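EEF1A lysine and N-terminal methyltransferase (Homo sapiens, PDB 5WCJ) methylates the N terminus of elongation factor 1-alpha through its C-terminal domain, the part in this crystal, and a lysine of the same substrate through its N-terminal domain. Local coordinates at residues Leu39-Gly52 with Val60-Glu73. Numbering follows the deposited sequence.
Sequences LLEIPLALLVVGLG and VHDHFPKSCIDAVE. With SAH (S-adenosyl-L-homocysteine), chain F.
The side chain of E73 folds back against L51, in the loop that follows strand 44-49. CB and CG lie against L51 CB, CG at 3.9 Å; with CG anti to the backbone N (chi1 169°) and a bend at chi2, the carboxylate turns back to the loop and the ligand. OE1 accepts a hydrogen bond from L51 N (2.8 Å), nearly straight at 167°, and another from the ribose hydroxyl SAH O3' at 2.6 Å. OE2 receives SAH O2' in a very short bond of 2.5 Å and is further held by D75 N. G52 N donates to O3', while a CB on G50 would be crowded by O4' and pressed on the V49 carbonyl. With an alanine here instead of E73, both ribose hydroxyls would probably lose this acceptor and the L51 amide its mate. Behind this site, parallel strands 44-49 and 67-73 pair from L44 to V49, with helix 55-63 as the crossover. At the far end L40 CD2 sits over the F64 ring face, and extended K66 hydrogen-bonds through NZ to E41 O (2.8 Å) from above the carbonyl plane. An acidic residue ending the second strand, facing the glycine-rich loop, is a hallmark of Rossmann-like methyltransferases; here its one carboxylate ties ribose diol and loop together.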
ATOM      1  N   LEU A  39      -8.848  13.119   4.895  1.00 50.71           N
ATOM      2  CA  LEU A  39      -8.193  11.801   4.896  1.00 47.29           C
ATOM      3  C   LEU A  39      -8.099  11.124   6.267  1.00 42.23           C
ATOM      4  O   LEU A  39      -8.316   9.925   6.376  1.00 46.97           O
ATOM      5  CB  LEU A  39      -6.799  11.946   4.286  1.00 51.65           C
ATOM      6  CG  LEU A  39      -5.973  10.738   3.884  1.00 55.83           C
ATOM      7  CD1 LEU A  39      -6.663   9.961   2.775  1.00 58.09           C
ATOM      8  CD2 LEU A  39      -4.605  11.223   3.424  1.00 54.91           C
ATOM      9  N   LEU A  40      -7.769  11.885   7.305  1.00 38.34           N
ATOM     10  CA  LEU A  40      -7.781  11.370   8.670  1.00 38.20           C
ATOM     11  C   LEU A  40      -9.202  11.131   9.217  1.00 36.70           C
ATOM     12  O   LEU A  40      -9.406  10.291  10.083  1.00 36.96           O
ATOM     13  CB  LEU A  40      -7.103  12.361   9.616  1.00 43.88           C
ATOM     14  CG  LEU A  40      -5.588  12.507   9.597  1.00 48.63           C
ATOM     15  CD1 LEU A  40      -5.196  13.517  10.662  1.00 51.61           C
ATOM     16  CD2 LEU A  40      -4.906  11.173   9.837  1.00 49.61           C
ATOM     17  N   GLU A  41     -10.162  11.911   8.729  1.00 34.79           N
ATOM     18  CA  GLU A  41     -11.510  11.967   9.300  1.00 34.75           C
ATOM     19  C   GLU A  41     -12.518  11.024   8.660  1.00 35.50           C
ATOM     20  O   GLU A  41     -13.673  10.980   9.114  1.00 31.59           O
ATOM     21  CB  GLU A  41     -12.051  13.380   9.159  1.00 34.59           C
ATOM     22  CG  GLU A  41     -11.194  14.429   9.837  1.00 37.53           C
ATOM     23  CD  GLU A  41     -11.682  15.845   9.594  1.00 40.38           C
ATOM     24  OE1 GLU A  41     -12.698  16.028   8.882  1.00 42.06           O
ATOM     25  OE2 GLU A  41     -11.038  16.782  10.135  1.00 47.66           O
ATOM     26  N   ILE A  42     -12.105  10.281   7.621  1.00 33.99           N
ATOM     27  CA  ILE A  42     -13.003   9.376   6.899  1.00 35.64           C
ATOM     28  C   ILE A  42     -12.377   7.977   6.760  1.00 34.86           C
ATOM     29  O   ILE A  42     -11.147   7.856   6.706  1.00 33.58           O
ATOM     30  CB  ILE A  42     -13.395   9.954   5.519  1.00 42.64           C
ATOM     31  CG1 ILE A  42     -12.170  10.161   4.609  1.00 45.30           C
ATOM     32  CG2 ILE A  42     -14.136  11.284   5.694  1.00 42.86           C
ATOM     33  CD1 ILE A  42     -11.862   9.026   3.666  1.00 51.57           C
ATOM     34  N   PRO A  43     -13.215   6.922   6.730  1.00 35.07           N
ATOM     35  CA  PRO A  43     -12.665   5.577   6.601  1.00 34.38           C
ATOM     36  C   PRO A  43     -11.846   5.384   5.317  1.00 33.25           C
ATOM     37  O   PRO A  43     -12.147   5.955   4.278  1.00 31.87           O
ATOM     38  CB  PRO A  43     -13.910   4.681   6.559  1.00 37.19           C
ATOM     39  CG  PRO A  43     -14.952   5.472   7.272  1.00 39.33           C
ATOM     40  CD  PRO A  43     -14.689   6.878   6.815  1.00 38.70           C
ATOM     41  N   LEU A  44     -10.821   4.562   5.429  1.00 30.60           N
ATOM     42  CA  LEU A  44      -9.895   4.299   4.336  1.00 32.93           C
ATOM     43  C   LEU A  44      -9.661   2.809   4.372  1.00 28.85           C
ATOM     44  O   LEU A  44      -9.287   2.303   5.409  1.00 29.13           O
ATOM     45  CB  LEU A  44      -8.613   5.066   4.632  1.00 36.11           C
ATOM     46  CG  LEU A  44      -7.456   5.062   3.649  1.00 44.70           C
ATOM     47  CD1 LEU A  44      -7.880   5.753   2.377  1.00 48.23           C
ATOM     48  CD2 LEU A  44      -6.253   5.764   4.276  1.00 44.36           C
ATOM     49  N   ALA A  45      -9.921   2.120   3.265  1.00 26.31           N
ATOM     50  CA  ALA A  45      -9.661   0.692   3.143  1.00 26.52           C
ATOM     51  C   ALA A  45      -8.328   0.478   2.397  1.00 24.19           C
ATOM     52  O   ALA A  45      -8.174   0.943   1.256  1.00 25.22           O
ATOM     53  CB  ALA A  45     -10.801   0.032   2.405  1.00 29.29           C
ATOM     54  N   LEU A  46      -7.396  -0.229   3.028  0.50 23.29           N
ATOM     55  CA  LEU A  46      -6.062  -0.424   2.478  0.50 22.22           C
ATOM     56  C   LEU A  46      -5.656  -1.892   2.501  0.50 22.40           C
ATOM     57  O   LEU A  46      -5.752  -2.561   3.539  0.50 20.57           O
ATOM     58  CB  LEU A  46      -5.037   0.418   3.254  0.50 22.37           C
ATOM     59  CG  LEU A  46      -3.578  -0.046   3.185  0.50 23.24           C
ATOM     60  CD1 LEU A  46      -2.940   0.435   1.901  0.50 22.61           C
ATOM     61  CD2 LEU A  46      -2.760   0.460   4.368  0.50 24.30           C
ATOM     62  N   LEU A  47      -5.163  -2.377   1.356  1.00 22.97           N
ATOM     63  CA  LEU A  47      -4.620  -3.715   1.231  1.00 22.42           C
ATOM     64  C   LEU A  47      -3.106  -3.537   1.121  1.00 21.81           C
ATOM     65  O   LEU A  47      -2.632  -2.753   0.291  1.00 21.73           O
ATOM     66  CB  LEU A  47      -5.143  -4.381  -0.049  1.00 24.10           C
ATOM     67  CG  LEU A  47      -4.535  -5.741  -0.414  1.00 26.68           C
ATOM     68  CD1 LEU A  47      -4.848  -6.791   0.643  1.00 28.31           C
ATOM     69  CD2 LEU A  47      -5.091  -6.171  -1.748  1.00 27.58           C
ATOM     70  N   VAL A  48      -2.360  -4.245   1.941  1.00 21.19           N
ATOM     71  CA  VAL A  48      -0.902  -4.190   1.895  1.00 22.65           C
ATOM     72  C   VAL A  48      -0.362  -5.592   1.694  1.00 22.47           C
ATOM     73  O   VAL A  48      -0.675  -6.481   2.471  1.00 22.68           O
ATOM     74  CB  VAL A  48      -0.282  -3.579   3.185  1.00 24.99           C
ATOM     75  CG1 VAL A  48       1.239  -3.477   3.027  1.00 27.53           C
ATOM     76  CG2 VAL A  48      -0.904  -2.252   3.500  1.00 31.74           C
ATOM     77  N   VAL A  49       0.445  -5.789   0.653  1.00 21.29           N
ATOM     78  CA  VAL A  49       1.068  -7.081   0.401  1.00 21.25           C
ATOM     79  C   VAL A  49       2.519  -6.961   0.754  1.00 20.83           C
ATOM     80  O   VAL A  49       3.233  -6.112   0.182  1.00 21.58           O
ATOM     81  CB  VAL A  49       0.941  -7.507  -1.069  1.00 23.13           C
ATOM     82  CG1 VAL A  49       1.511  -8.901  -1.243  1.00 25.39           C
ATOM     83  CG2 VAL A  49      -0.516  -7.414  -1.498  1.00 24.17           C
ATOM     84  N   GLY A  50       2.941  -7.813   1.690  1.00 20.63           N
ATOM     85  CA  GLY A  50       4.284  -7.845   2.197  1.00 21.60           C
ATOM     86  C   GLY A  50       4.324  -7.158   3.551  1.00 24.18           C
ATOM     87  O   GLY A  50       4.123  -5.955   3.623  1.00 26.37           O
ATOM     88  N   LEU A  51       4.558  -7.924   4.621  1.00 24.76           N
ATOM     89  CA  LEU A  51       4.556  -7.359   6.010  1.00 26.20           C
ATOM     90  C   LEU A  51       5.877  -6.749   6.424  1.00 25.42           C
ATOM     91  O   LEU A  51       5.891  -5.721   7.125  1.00 26.76           O
ATOM     92  CB  LEU A  51       4.169  -8.431   7.028  1.00 27.65           C
ATOM     93  CG  LEU A  51       3.950  -7.991   8.478  1.00 28.81           C
ATOM     94  CD1 LEU A  51       2.722  -7.104   8.574  1.00 29.15           C
ATOM     95  CD2 LEU A  51       3.806  -9.232   9.364  1.00 30.00           C
ATOM     96  N   GLY A  52       6.980  -7.389   6.039  1.00 28.52           N
ATOM     97  CA  GLY A  52       8.304  -7.109   6.597  1.00 30.52           C
ATOM     98  C   GLY A  52       8.235  -7.173   8.117  1.00 29.93           C
ATOM     99  O   GLY A  52       7.582  -8.057   8.674  1.00 29.25           O
ATOM    100  N   VAL A  60       0.291   3.207   9.488  1.00 24.16           N
ATOM    101  CA  VAL A  60      -1.005   3.650   8.966  1.00 25.38           C
ATOM    102  C   VAL A  60      -2.074   3.414  10.043  1.00 26.33           C
ATOM    103  O   VAL A  60      -2.893   4.287  10.307  1.00 27.78           O
ATOM    104  CB  VAL A  60      -1.350   2.936   7.636  1.00 25.29           C
ATOM    105  CG1 VAL A  60      -2.761   3.242   7.174  1.00 26.09           C
ATOM    106  CG2 VAL A  60      -0.324   3.338   6.563  1.00 25.65           C
ATOM    107  N   HIS A  61      -2.061   2.238  10.655  1.00 25.15           N
ATOM    108  CA  HIS A  61      -3.020   1.900  11.718  1.00 27.79           C
ATOM    109  C   HIS A  61      -2.969   2.933  12.827  1.00 28.19           C
ATOM    110  O   HIS A  61      -3.997   3.415  13.269  1.00 30.90           O
ATOM    111  CB  HIS A  61      -2.700   0.526  12.291  1.00 29.12           C
ATOM    112  CG  HIS A  61      -3.523   0.156  13.482  1.00 31.76           C
ATOM    113  ND1 HIS A  61      -4.787  -0.385  13.372  1.00 36.12           N
ATOM    114  CD2 HIS A  61      -3.255   0.228  14.809  1.00 35.93           C
ATOM    115  CE1 HIS A  61      -5.264  -0.628  14.582  1.00 37.97           C
ATOM    116  NE2 HIS A  61      -4.356  -0.262  15.472  1.00 36.30           N
ATOM    117  N   ASP A  62      -1.765   3.277  13.256  1.00 30.67           N
ATOM    118  CA  ASP A  62      -1.554   4.214  14.392  1.00 32.81           C
ATOM    119  C   ASP A  62      -1.850   5.672  14.065  1.00 35.57           C
ATOM    120  O   ASP A  62      -2.282   6.422  14.947  1.00 35.64           O
ATOM    121  CB  ASP A  62      -0.112   4.118  14.917  1.00 34.23           C
ATOM    122  CG  ASP A  62       0.161   2.828  15.702  1.00 38.29           C
ATOM    123  OD1 ASP A  62      -0.785   2.100  16.070  1.00 39.16           O
ATOM    124  OD2 ASP A  62       1.347   2.561  15.967  1.00 41.14           O
ATOM    125  N   HIS A  63      -1.598   6.099  12.828  1.00 32.55           N
ATOM    126  CA  HIS A  63      -1.773   7.505  12.457  1.00 34.07           C
ATOM    127  C   HIS A  63      -3.118   7.811  11.791  1.00 33.58           C
ATOM    128  O   HIS A  63      -3.532   8.970  11.758  1.00 32.85           O
ATOM    129  CB  HIS A  63      -0.615   7.976  11.575  1.00 35.07           C
ATOM    130  CG  HIS A  63       0.638   8.221  12.343  1.00 40.01           C
ATOM    131  ND1 HIS A  63       1.490   7.202  12.726  1.00 43.70           N
ATOM    132  CD2 HIS A  63       1.150   9.361  12.865  1.00 40.32           C
ATOM    133  CE1 HIS A  63       2.491   7.713  13.422  1.00 43.80           C
ATOM    134  NE2 HIS A  63       2.311   9.020  13.514  1.00 45.16           N
ATOM    135  N   PHE A  64      -3.772   6.789  11.243  1.00 29.07           N
ATOM    136  CA  PHE A  64      -5.071   6.945  10.614  1.00 31.28           C
ATOM    137  C   PHE A  64      -6.094   6.115  11.401  1.00 30.45           C
ATOM    138  O   PHE A  64      -6.361   4.953  11.068  1.00 28.88           O
ATOM    139  CB  PHE A  64      -5.006   6.517   9.134  1.00 31.61           C
ATOM    140  CG  PHE A  64      -4.088   7.365   8.287  1.00 32.51           C
ATOM    141  CD1 PHE A  64      -2.713   7.193   8.337  1.00 32.24           C
ATOM    142  CD2 PHE A  64      -4.601   8.321   7.420  1.00 37.68           C
ATOM    143  CE1 PHE A  64      -1.866   7.961   7.561  1.00 34.16           C
ATOM    144  CE2 PHE A  64      -3.758   9.089   6.626  1.00 37.61           C
ATOM    145  CZ  PHE A  64      -2.385   8.925   6.711  1.00 36.69           C
ATOM    146  N   PRO A  65      -6.707   6.708  12.444  1.00 32.45           N
ATOM    147  CA  PRO A  65      -7.587   5.917  13.323  1.00 33.00           C
ATOM    148  C   PRO A  65      -8.832   5.285  12.664  1.00 30.97           C
ATOM    149  O   PRO A  65      -9.398   4.338  13.206  1.00 31.95           O
ATOM    150  CB  PRO A  65      -7.972   6.920  14.437  1.00 35.99           C
ATOM    151  CG  PRO A  65      -7.753   8.257  13.842  1.00 34.72           C
ATOM    152  CD  PRO A  65      -6.591   8.114  12.902  1.00 34.05           C
ATOM    153  N   LYS A  66      -9.227   5.755  11.491  1.00 28.84           N
ATOM    154  CA  LYS A  66     -10.317   5.135  10.748  1.00 29.91           C
ATOM    155  C   LYS A  66      -9.853   4.254   9.570  1.00 27.89           C
ATOM    156  O   LYS A  66     -10.674   3.856   8.759  1.00 29.04           O
ATOM    157  CB  LYS A  66     -11.268   6.212  10.229  1.00 29.16           C
ATOM    158  CG  LYS A  66     -11.931   6.982  11.360  1.00 31.67           C
ATOM    159  CD  LYS A  66     -12.893   8.003  10.770  1.00 32.28           C
ATOM    160  CE  LYS A  66     -13.509   8.876  11.844  1.00 34.26           C
ATOM    161  NZ  LYS A  66     -14.667   9.610  11.298  1.00 31.64           N
ATOM    162  N   SER A  67      -8.562   3.946   9.486  1.00 28.50           N
ATOM    163  CA  SER A  67      -8.087   3.012   8.457  1.00 26.91           C
ATOM    164  C   SER A  67      -8.478   1.581   8.825  1.00 27.62           C
ATOM    165  O   SER A  67      -8.529   1.211  10.005  1.00 28.39           O
ATOM    166  CB  SER A  67      -6.569   3.129   8.254  1.00 26.08           C
ATOM    167  OG  SER A  67      -5.853   2.777   9.429  1.00 26.48           O
ATOM    168  N   CYS A  68      -8.744   0.796   7.792  1.00 27.27           N
ATOM    169  CA  CYS A  68      -9.033  -0.622   7.908  0.52 29.06           C
ATOM    170  C   CYS A  68      -8.073  -1.319   6.964  1.00 26.03           C
ATOM    171  O   CYS A  68      -8.144  -1.106   5.785  1.00 25.53           O
ATOM    172  CB  CYS A  68     -10.461  -0.928   7.481  0.52 32.79           C
ATOM    173  SG  CYS A  68     -10.894  -2.653   7.797  0.52 41.24           S
ATOM    174  N   ILE A  69      -7.160  -2.091   7.520  1.00 25.33           N
ATOM    175  CA  ILE A  69      -6.059  -2.679   6.751  1.00 24.80           C
ATOM    176  C   ILE A  69      -6.202  -4.187   6.676  1.00 23.76           C
ATOM    177  O   ILE A  69      -6.360  -4.853   7.694  1.00 23.91           O
ATOM    178  CB  ILE A  69      -4.728  -2.327   7.404  1.00 26.30           C
ATOM    179  CG1 ILE A  69      -4.538  -0.795   7.417  1.00 28.21           C
ATOM    180  CG2 ILE A  69      -3.571  -3.062   6.726  1.00 27.41           C
ATOM    181  CD1 ILE A  69      -3.367  -0.317   8.262  1.00 31.47           C
ATOM    182  N   ASP A  70      -6.073  -4.723   5.462  1.00 24.69           N
ATOM    183  CA  ASP A  70      -5.834  -6.146   5.226  1.00 25.81           C
ATOM    184  C   ASP A  70      -4.380  -6.276   4.759  1.00 25.55           C
ATOM    185  O   ASP A  70      -3.995  -5.642   3.784  1.00 25.27           O
ATOM    186  CB  ASP A  70      -6.771  -6.655   4.152  1.00 30.08           C
ATOM    187  CG  ASP A  70      -8.202  -6.832   4.652  1.00 36.19           C
ATOM    188  OD1 ASP A  70      -8.393  -7.581   5.630  1.00 39.67           O
ATOM    189  OD2 ASP A  70      -9.139  -6.281   4.033  1.00 41.07           O
ATOM    190  N   ALA A  71      -3.584  -7.026   5.501  1.00 24.28           N
ATOM    191  CA  ALA A  71      -2.181  -7.255   5.183  1.00 25.47           C
ATOM    192  C   ALA A  71      -2.025  -8.711   4.766  1.00 27.00           C
ATOM    193  O   ALA A  71      -2.552  -9.609   5.427  1.00 27.64           O
ATOM    194  CB  ALA A  71      -1.306  -6.942   6.372  1.00 27.12           C
ATOM    195  N   VAL A  72      -1.346  -8.942   3.653  1.00 22.78           N
ATOM    196  CA  VAL A  72      -1.117 -10.297   3.163  1.00 23.96           C
ATOM    197  C   VAL A  72       0.377 -10.597   3.208  1.00 24.03           C
ATOM    198  O   VAL A  72       1.180  -9.821   2.731  1.00 24.74           O
ATOM    199  CB  VAL A  72      -1.680 -10.458   1.744  1.00 27.24           C
ATOM    200  CG1 VAL A  72      -1.499 -11.887   1.261  1.00 29.19           C
ATOM    201  CG2 VAL A  72      -3.135 -10.037   1.723  1.00 27.37           C
ATOM    202  N   GLU A  73       0.759 -11.702   3.832  1.00 21.07           N
ATOM    203  CA  GLU A  73       2.146 -12.029   4.056  1.00 22.88           C
ATOM    204  C   GLU A  73       2.338 -13.526   3.789  1.00 22.62           C
ATOM    205  O   GLU A  73       1.599 -14.339   4.328  1.00 22.96           O
ATOM    206  CB  GLU A  73       2.537 -11.694   5.510  1.00 24.20           C
ATOM    207  CG  GLU A  73       3.886 -12.215   5.980  1.00 25.39           C
ATOM    208  CD  GLU A  73       5.031 -11.840   5.062  1.00 27.24           C
ATOM    209  OE1 GLU A  73       5.132 -10.639   4.668  1.00 27.02           O
ATOM    210  OE2 GLU A  73       5.867 -12.728   4.736  1.00 29.34           O
TER
HETATM  211  CG  SAH F 705       9.247  -5.536   3.105  1.00 44.64           C
HETATM  212  SD  SAH F 705       9.927  -7.210   3.270  1.00 41.53           S
HETATM  213  C5' SAH F 705       9.140  -8.120   1.916  1.00 33.07           C
HETATM  214  C4' SAH F 705       7.988  -8.926   2.482  1.00 29.35           C
HETATM  215  O4' SAH F 705       7.278  -9.548   1.383  1.00 26.67           O
HETATM  216  C3' SAH F 705       8.439 -10.068   3.411  1.00 28.11           C
HETATM  217  O3' SAH F 705       7.654 -10.064   4.599  1.00 28.92           O
HETATM  218  C2' SAH F 705       8.167 -11.321   2.570  1.00 26.55           C
HETATM  219  O2' SAH F 705       7.839 -12.503   3.293  1.00 25.49           O
HETATM  220  C1' SAH F 705       6.938 -10.849   1.806  1.00 24.63           C
HETATM  221  N9  SAH F 705       6.607 -11.626   0.614  1.00 23.47           N
HETATM  222  C8  SAH F 705       7.480 -12.157  -0.302  1.00 26.13           C
HETATM  223  N7  SAH F 705       6.895 -12.742  -1.319  1.00 24.69           N
HETATM  224  C5  SAH F 705       5.545 -12.585  -1.056  1.00 22.16           C
HETATM  225  C6  SAH F 705       4.391 -12.964  -1.761  1.00 24.43           C
HETATM  226  N6  SAH F 705       4.419 -13.612  -2.955  1.00 24.83           N
HETATM  227  N1  SAH F 705       3.196 -12.665  -1.213  1.00 23.11           N
HETATM  228  C2  SAH F 705       3.160 -12.032  -0.029  1.00 24.58           C
HETATM  229  N3  SAH F 705       4.182 -11.605   0.719  1.00 22.08           N
HETATM  230  C4  SAH F 705       5.355 -11.909   0.143  1.00 23.61           C
HETATM  231  O   HOH W   1      -8.173   7.882   9.892  1.00 32.51           O